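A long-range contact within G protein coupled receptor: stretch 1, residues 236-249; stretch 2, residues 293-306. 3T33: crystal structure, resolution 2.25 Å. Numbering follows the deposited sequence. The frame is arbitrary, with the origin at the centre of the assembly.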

ATOM      1  N   LEU A 236      -9.328  -5.555  10.623  1.00 36.43           N
ATOM      2  CA  LEU A 236     -10.462  -4.658  10.500  1.00 37.75           C
ATOM      3  C   LEU A 236     -10.193  -3.472   9.537  1.00 36.86           C
ATOM      4  O   LEU A 236     -11.044  -3.131   8.701  1.00 36.66           O
ATOM      5  CB  LEU A 236     -10.840  -4.124  11.913  1.00 38.19           C
ATOM      6  CG  LEU A 236     -11.270  -5.107  13.036  1.00 42.29           C
ATOM      7  CD1 LEU A 236     -11.641  -4.351  14.326  1.00 45.02           C
ATOM      8  CD2 LEU A 236     -12.425  -6.042  12.656  1.00 38.20           C
ATOM      9  N   ALA A 237      -9.016  -2.860   9.669  1.00 35.72           N
ATOM     10  CA  ALA A 237      -8.638  -1.685   8.859  1.00 34.49           C
ATOM     11  C   ALA A 237      -8.806  -1.921   7.378  1.00 32.99           C
ATOM     12  O   ALA A 237      -9.466  -1.144   6.728  1.00 31.82           O
ATOM     13  CB  ALA A 237      -7.177  -1.311   9.165  1.00 35.43           C
ATOM     14  N   GLY A 238      -8.222  -3.023   6.876  1.00 31.99           N
ATOM     15  CA  GLY A 238      -8.229  -3.387   5.458  1.00 31.07           C
ATOM     16  C   GLY A 238      -9.612  -3.634   4.936  1.00 31.20           C
ATOM     17  O   GLY A 238      -9.957  -3.284   3.787  1.00 30.56           O
ATOM     18  N   ILE A 239     -10.428  -4.267   5.770  1.00 30.56           N
ATOM     19  CA  ILE A 239     -11.843  -4.473   5.419  1.00 30.26           C
ATOM     20  C   ILE A 239     -12.639  -3.182   5.382  1.00 29.36           C
ATOM     21  O   ILE A 239     -13.374  -2.955   4.433  1.00 31.02           O
ATOM     22  CB  ILE A 239     -12.526  -5.479   6.410  1.00 29.90           C
ATOM     23  CG1 ILE A 239     -11.717  -6.814   6.412  1.00 33.79           C
ATOM     24  CG2 ILE A 239     -13.972  -5.706   5.983  1.00 29.09           C
ATOM     25  CD1 ILE A 239     -12.132  -7.849   7.486  1.00 33.48           C
ATOM     26  N   MET A 240     -12.549  -2.361   6.424  1.00 29.52           N
ATOM     27  CA  MET A 240     -13.258  -1.066   6.432  1.00 30.74           C
ATOM     28  C   MET A 240     -12.822  -0.209   5.241  1.00 30.62           C
ATOM     29  O   MET A 240     -13.660   0.374   4.523  1.00 30.74           O
ATOM     30  CB  MET A 240     -12.949  -0.325   7.735  1.00 31.29           C
ATOM     31  CG  MET A 240     -13.388  -1.126   8.977  1.00 30.80           C
ATOM     32  SD  MET A 240     -15.107  -1.692   8.920  1.00 36.49           S
ATOM     33  CE  MET A 240     -14.782  -3.508   9.052  1.00 31.97           C
ATOM     34  N   ASN A 241     -11.506  -0.207   5.014  1.00 30.20           N
ATOM     35  CA  ASN A 241     -10.890   0.536   3.919  1.00 30.97           C
ATOM     36  C   ASN A 241     -11.592   0.181   2.632  1.00 31.14           C
ATOM     37  O   ASN A 241     -12.186   1.060   1.987  1.00 31.14           O
ATOM     38  CB  ASN A 241      -9.373   0.297   3.819  1.00 30.25           C
ATOM     39  CG  ASN A 241      -8.714   1.137   2.721  1.00 29.73           C
ATOM     40  OD1 ASN A 241      -8.235   0.628   1.709  1.00 31.67           O
ATOM     41  ND2 ASN A 241      -8.667   2.405   2.939  1.00 24.94           N
ATOM     42  N   VAL A 242     -11.631  -1.107   2.306  1.00 31.00           N
ATOM     43  CA  VAL A 242     -12.319  -1.522   1.068  1.00 31.08           C
ATOM     44  C   VAL A 242     -13.785  -1.085   1.068  1.00 32.38           C
ATOM     45  O   VAL A 242     -14.326  -0.676   0.031  1.00 31.85           O
ATOM     46  CB  VAL A 242     -12.243  -3.076   0.806  1.00 31.57           C
ATOM     47  CG1 VAL A 242     -12.605  -3.363  -0.631  1.00 31.60           C
ATOM     48  CG2 VAL A 242     -10.814  -3.589   1.016  1.00 34.46           C
ATOM     49  N   LEU A 243     -14.449  -1.208   2.222  1.00 32.68           N
ATOM     50  CA  LEU A 243     -15.852  -0.900   2.258  1.00 32.04           C
ATOM     51  C   LEU A 243     -16.063   0.563   1.974  1.00 32.39           C
ATOM     52  O   LEU A 243     -16.996   0.911   1.273  1.00 31.37           O
ATOM     53  CB  LEU A 243     -16.472  -1.321   3.595  1.00 32.17           C
ATOM     54  CG  LEU A 243     -16.576  -2.847   3.806  1.00 30.76           C
ATOM     55  CD1 LEU A 243     -17.079  -3.046   5.202  1.00 29.03           C
ATOM     56  CD2 LEU A 243     -17.507  -3.564   2.746  1.00 27.03           C
ATOM     57  N   MET A 244     -15.158   1.431   2.438  1.00 33.86           N
ATOM     58  CA  MET A 244     -15.358   2.872   2.188  1.00 34.85           C
ATOM     59  C   MET A 244     -15.265   3.231   0.743  1.00 35.25           C
ATOM     60  O   MET A 244     -15.658   4.322   0.354  1.00 36.22           O
ATOM     61  CB  MET A 244     -14.425   3.743   3.018  1.00 34.83           C
ATOM     62  CG  MET A 244     -14.710   3.528   4.507  1.00 36.01           C
ATOM     63  SD  MET A 244     -13.715   4.582   5.552  1.00 38.38           S
ATOM     64  CE  MET A 244     -12.270   3.532   5.826  1.00 33.55           C
ATOM     65  N   HIS A 245     -14.752   2.310  -0.063  1.00 36.37           N
ATOM     66  CA  HIS A 245     -14.584   2.590  -1.470  1.00 36.10           C
ATOM     67  C   HIS A 245     -15.792   2.236  -2.308  1.00 37.64           C
ATOM     68  O   HIS A 245     -15.722   2.417  -3.535  1.00 37.55           O
ATOM     69  CB  HIS A 245     -13.330   1.952  -2.005  1.00 34.95           C
ATOM     70  CG  HIS A 245     -12.080   2.644  -1.577  1.00 33.82           C
ATOM     71  ND1 HIS A 245     -11.594   3.775  -2.211  1.00 33.92           N
ATOM     72  CD2 HIS A 245     -11.236   2.399  -0.559  1.00 30.57           C
ATOM     73  CE1 HIS A 245     -10.500   4.188  -1.603  1.00 30.78           C
ATOM     74  NE2 HIS A 245     -10.260   3.374  -0.594  1.00 34.60           N
ATOM     75  N   THR A 246     -16.896   1.803  -1.663  1.00 38.62           N
ATOM     76  CA  THR A 246     -18.146   1.367  -2.349  1.00 40.99           C
ATOM     77  C   THR A 246     -19.331   2.176  -1.835  1.00 44.21           C
ATOM     78  O   THR A 246     -19.205   2.955  -0.882  1.00 44.16           O
ATOM     79  CB  THR A 246     -18.554  -0.146  -2.064  1.00 41.22           C
ATOM     80  OG1 THR A 246     -18.757  -0.351  -0.648  1.00 40.85           O
ATOM     81  CG2 THR A 246     -17.524  -1.081  -2.455  1.00 39.67           C
ATOM     82  N   GLU A 247     -20.507   1.950  -2.415  1.00 46.80           N
ATOM     83  CA  GLU A 247     -21.669   2.737  -2.050  1.00 49.33           C
ATOM     84  C   GLU A 247     -22.309   2.090  -0.848  1.00 49.15           C
ATOM     85  O   GLU A 247     -23.009   1.116  -0.994  1.00 50.54           O
ATOM     86  CB  GLU A 247     -22.669   2.787  -3.217  1.00 50.62           C
ATOM     87  CG  GLU A 247     -22.061   3.280  -4.528  1.00 55.47           C
ATOM     88  CD  GLU A 247     -21.249   4.563  -4.297  1.00 65.34           C
ATOM     89  OE1 GLU A 247     -19.984   4.536  -4.435  1.00 67.12           O
ATOM     90  OE2 GLU A 247     -21.888   5.591  -3.923  1.00 68.47           O
ATOM     91  N   LEU A 248     -22.067   2.595   0.348  1.00 48.59           N
ATOM     92  CA  LEU A 248     -22.758   2.034   1.504  1.00 47.95           C
ATOM     93  C   LEU A 248     -24.143   2.641   1.686  1.00 48.72           C
ATOM     94  O   LEU A 248     -24.424   3.743   1.196  1.00 48.44           O
ATOM     95  CB  LEU A 248     -21.920   2.192   2.784  1.00 47.18           C
ATOM     96  CG  LEU A 248     -20.445   1.801   2.688  1.00 43.41           C
ATOM     97  CD1 LEU A 248     -19.680   2.157   3.982  1.00 43.67           C
ATOM     98  CD2 LEU A 248     -20.336   0.336   2.400  1.00 38.52           C
ATOM     99  N   GLU A 249     -25.005   1.888   2.375  1.00 49.43           N
ATOM    100  CA  GLU A 249     -26.268   2.349   2.954  1.00 49.50           C
ATOM    101  C   GLU A 249     -25.982   3.052   4.305  1.00 49.49           C
ATOM    102  O   GLU A 249     -24.935   2.778   4.915  1.00 48.67           O
ATOM    103  CB  GLU A 249     -27.162   1.113   3.213  1.00 50.17           C
ATOM    104  CG  GLU A 249     -27.617   0.409   1.950  1.00 53.28           C
ATOM    105  CD  GLU A 249     -28.755   1.146   1.262  1.00 59.98           C
ATOM    106  OE1 GLU A 249     -29.925   0.961   1.700  1.00 66.09           O
ATOM    107  OE2 GLU A 249     -28.506   1.899   0.288  1.00 58.95           O
TER
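Stretch 2, residues 293-306: GVALTLVKAAQVYN

A lysine laid over the face of a histidine ring is the most unusual feature of this contact: Lys300 CE stands 3.5 Å from the centroid of the His245 ring, 17° off the ring normal, and approaches His245 CE1 to 3.3 Å. The contact uses a methylene next to the amine, where the polarised C-H groups of a lysine can meet the aromatic electrons.

The rest illustrates how two helices can pack without a single hydrogen bond between them. Stretch 2 is helical from Gly293 to Tyr305 and runs in broadly the same direction as helix 236-244, crossing it at 26° with the axes 9.0 Å apart at their closest. The register is read from the nearest CA pairs: the CA atoms of Ala237 and Val294 are 5.6 Å apart, and those of Asn241 and Thr297 5.4 Å.

Two knobs fit the surfaces together. Thr297 enters from stretch 2, among Ala237, Met240, Asn241 and Met244; its CG2 lies 3.4 Å from Ala237 O and 3.5 Å from Met244 CE. Its hydroxyl is not left unsatisfied at this buried site, because Thr297 OG1 donates to Gly293 O, 3.0 Å away, one turn back along its own helix.

Met244 answers from stretch 1, sitting among Lys300, Ala301, Val304 and Tyr305. Its extended chi2 (t) carries the sulfur out to the neighbouring helix, with SD 3.6 Å from Ala301 CA and 3.7 Å from Tyr305 CE2, an oblique approach to the ring. Farther back on the same side chain, Met244 CB lies 4.3 Å from Val304 CG2. Tyr305 also reaches the nonhelical tail of stretch 1, where Leu248 CD1 comes within 3.6 Å of Tyr305 OH. Together the stretches bury 492 Å².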

ATOM      1  N   GLY A 293      -0.838   0.990   8.657  1.00 28.81           N
ATOM      2  CA  GLY A 293      -1.985   0.522   7.863  1.00 29.02           C
ATOM      3  C   GLY A 293      -3.248   1.180   8.332  1.00 29.14           C
ATOM      4  O   GLY A 293      -4.122   1.567   7.530  1.00 30.78           O
ATOM      5  N   VAL A 294      -3.350   1.364   9.638  1.00 29.28           N
ATOM      6  CA  VAL A 294      -4.558   1.946  10.205  1.00 28.29           C
ATOM      7  C   VAL A 294      -4.609   3.421   9.815  1.00 28.42           C
ATOM      8  O   VAL A 294      -5.668   3.944   9.371  1.00 28.55           O
ATOM      9  CB  VAL A 294      -4.533   1.757  11.725  1.00 29.68           C
ATOM     10  CG1 VAL A 294      -5.657   2.578  12.393  1.00 29.88           C
ATOM     11  CG2 VAL A 294      -4.593   0.257  12.065  1.00 27.04           C
ATOM     12  N   ALA A 295      -3.474   4.113   9.914  1.00 28.71           N
ATOM     13  CA  ALA A 295      -3.479   5.550   9.488  1.00 29.64           C
ATOM     14  C   ALA A 295      -4.025   5.751   8.075  1.00 30.80           C
ATOM     15  O   ALA A 295      -4.867   6.605   7.809  1.00 32.98           O
ATOM     16  CB  ALA A 295      -2.113   6.104   9.593  1.00 29.87           C
ATOM     17  N   LEU A 296      -3.573   4.921   7.146  1.00 32.62           N
ATOM     18  CA  LEU A 296      -4.075   4.947   5.774  1.00 32.05           C
ATOM     19  C   LEU A 296      -5.591   4.792   5.711  1.00 31.26           C
ATOM     20  O   LEU A 296      -6.291   5.411   4.893  1.00 32.32           O
ATOM     21  CB  LEU A 296      -3.379   3.827   5.023  1.00 31.85           C
ATOM     22  CG  LEU A 296      -2.260   4.070   4.013  1.00 35.77           C
ATOM     23  CD1 LEU A 296      -1.337   5.280   4.287  1.00 26.44           C
ATOM     24  CD2 LEU A 296      -1.461   2.738   3.558  1.00 28.88           C
ATOM     25  N   THR A 297      -6.136   3.970   6.593  1.00 31.61           N
ATOM     26  CA  THR A 297      -7.582   3.767   6.630  1.00 30.17           C
ATOM     27  C   THR A 297      -8.282   4.973   7.231  1.00 30.22           C
ATOM     28  O   THR A 297      -9.335   5.377   6.759  1.00 30.31           O
ATOM     29  CB  THR A 297      -7.933   2.534   7.459  1.00 30.12           C
ATOM     30  OG1 THR A 297      -7.110   1.440   7.043  1.00 32.78           O
ATOM     31  CG2 THR A 297      -9.375   2.171   7.296  1.00 26.55           C
ATOM     32  N   LEU A 298      -7.739   5.535   8.296  1.00 30.86           N
ATOM     33  CA  LEU A 298      -8.362   6.755   8.884  1.00 31.61           C
ATOM     34  C   LEU A 298      -8.271   7.923   7.880  1.00 31.35           C
ATOM     35  O   LEU A 298      -9.199   8.704   7.727  1.00 32.04           O
ATOM     36  CB  LEU A 298      -7.716   7.105  10.213  1.00 31.83           C
ATOM     37  CG  LEU A 298      -8.057   6.027  11.253  1.00 34.18           C
ATOM     38  CD1 LEU A 298      -7.297   6.292  12.497  1.00 35.60           C
ATOM     39  CD2 LEU A 298      -9.584   6.070  11.516  1.00 35.51           C
ATOM     40  N   VAL A 299      -7.188   7.999   7.125  1.00 30.62           N
ATOM     41  CA  VAL A 299      -7.120   9.078   6.122  1.00 29.80           C
ATOM     42  C   VAL A 299      -8.290   8.967   5.218  1.00 29.92           C
ATOM     43  O   VAL A 299      -8.947   9.996   4.938  1.00 30.81           O
ATOM     44  CB  VAL A 299      -5.787   9.112   5.301  1.00 29.18           C
ATOM     45  CG1 VAL A 299      -5.963   9.896   3.966  1.00 27.66           C
ATOM     46  CG2 VAL A 299      -4.690   9.711   6.127  1.00 27.64           C
ATOM     47  N   LYS A 300      -8.578   7.737   4.767  1.00 30.35           N
ATOM     48  CA  LYS A 300      -9.745   7.490   3.889  1.00 30.29           C
ATOM     49  C   LYS A 300     -11.060   7.790   4.638  1.00 31.11           C
ATOM     50  O   LYS A 300     -11.953   8.455   4.130  1.00 30.82           O
ATOM     51  CB  LYS A 300      -9.729   6.047   3.340  1.00 29.64           C
ATOM     52  CG  LYS A 300     -10.957   5.657   2.594  1.00 30.02           C
ATOM     53  CD  LYS A 300     -11.063   6.373   1.283  1.00 27.56           C
ATOM     54  CE  LYS A 300     -12.285   5.959   0.595  1.00 30.00           C
ATOM     55  NZ  LYS A 300     -12.614   6.860  -0.573  1.00 29.47           N
ATOM     56  N   ALA A 301     -11.185   7.319   5.857  1.00 33.06           N
ATOM     57  CA  ALA A 301     -12.392   7.709   6.638  1.00 35.36           C
ATOM     58  C   ALA A 301     -12.496   9.237   6.635  1.00 36.57           C
ATOM     59  O   ALA A 301     -13.547   9.807   6.304  1.00 38.33           O
ATOM     60  CB  ALA A 301     -12.306   7.181   8.034  1.00 34.15           C
ATOM     61  N   ALA A 302     -11.386   9.905   6.928  1.00 37.52           N
ATOM     62  CA  ALA A 302     -11.403  11.352   6.992  1.00 39.92           C
ATOM     63  C   ALA A 302     -11.899  11.988   5.728  1.00 41.16           C
ATOM     64  O   ALA A 302     -12.661  12.936   5.807  1.00 41.66           O
ATOM     65  CB  ALA A 302     -10.029  11.893   7.337  1.00 39.54           C
ATOM     66  N   GLN A 303     -11.455  11.500   4.560  1.00 43.54           N
ATOM     67  CA  GLN A 303     -11.875  12.074   3.248  1.00 44.87           C
ATOM     68  C   GLN A 303     -13.355  11.852   2.948  1.00 45.37           C
ATOM     69  O   GLN A 303     -13.996  12.673   2.305  1.00 45.37           O
ATOM     70  CB  GLN A 303     -11.057  11.504   2.068  1.00 44.63           C
ATOM     71  CG  GLN A 303      -9.781  12.269   1.671  1.00 50.25           C
ATOM     72  CD  GLN A 303      -8.780  11.416   0.818  1.00 57.99           C
ATOM     73  OE1 GLN A 303      -9.050  10.235   0.499  1.00 58.71           O
ATOM     74  NE2 GLN A 303      -7.611  12.012   0.474  1.00 56.56           N
ATOM     75  N   VAL A 304     -13.879  10.710   3.363  1.00 46.34           N
ATOM     76  CA  VAL A 304     -15.248  10.337   3.007  1.00 48.10           C
ATOM     77  C   VAL A 304     -16.231  10.958   3.982  1.00 48.48           C
ATOM     78  O   VAL A 304     -17.309  11.422   3.588  1.00 48.64           O
ATOM     79  CB  VAL A 304     -15.507   8.793   3.104  1.00 48.38           C
ATOM     80  CG1 VAL A 304     -16.909   8.478   2.598  1.00 49.27           C
ATOM     81  CG2 VAL A 304     -14.519   8.022   2.326  1.00 47.46           C
ATOM     82  N   TYR A 305     -15.861  10.924   5.261  1.00 48.94           N
ATOM     83  CA  TYR A 305     -16.805  11.288   6.336  1.00 50.01           C
ATOM     84  C   TYR A 305     -16.658  12.704   6.838  1.00 51.16           C
ATOM     85  O   TYR A 305     -17.643  13.323   7.248  1.00 51.15           O
ATOM     86  CB  TYR A 305     -16.764  10.254   7.451  1.00 48.49           C
ATOM     87  CG  TYR A 305     -17.140   8.915   6.853  1.00 46.09           C
ATOM     88  CD1 TYR A 305     -18.242   8.829   5.997  1.00 42.95           C
ATOM     89  CD2 TYR A 305     -16.390   7.742   7.106  1.00 44.59           C
ATOM     90  CE1 TYR A 305     -18.613   7.625   5.411  1.00 41.94           C
ATOM     91  CE2 TYR A 305     -16.764   6.478   6.515  1.00 40.15           C
ATOM     92  CZ  TYR A 305     -17.875   6.453   5.666  1.00 41.93           C
ATOM     93  OH  TYR A 305     -18.286   5.291   5.040  1.00 41.97           O
ATOM     94  N   ASN A 306     -15.441  13.230   6.718  1.00 52.14           N
ATOM     95  CA  ASN A 306     -15.092  14.562   7.212  1.00 53.48           C
ATOM     96  C   ASN A 306     -15.417  14.788   8.681  1.00 53.96           C
ATOM     97  O   ASN A 306     -16.228  15.617   9.044  1.00 54.38           O
ATOM     98  CB  ASN A 306     -15.662  15.687   6.346  1.00 53.35           C
ATOM     99  CG  ASN A 306     -14.803  16.944   6.438  1.00 56.04           C
ATOM    100  OD1 ASN A 306     -13.702  16.897   7.022  1.00 54.90           O
ATOM    101  ND2 ASN A 306     -15.284  18.062   5.878  1.00 55.51           N
TER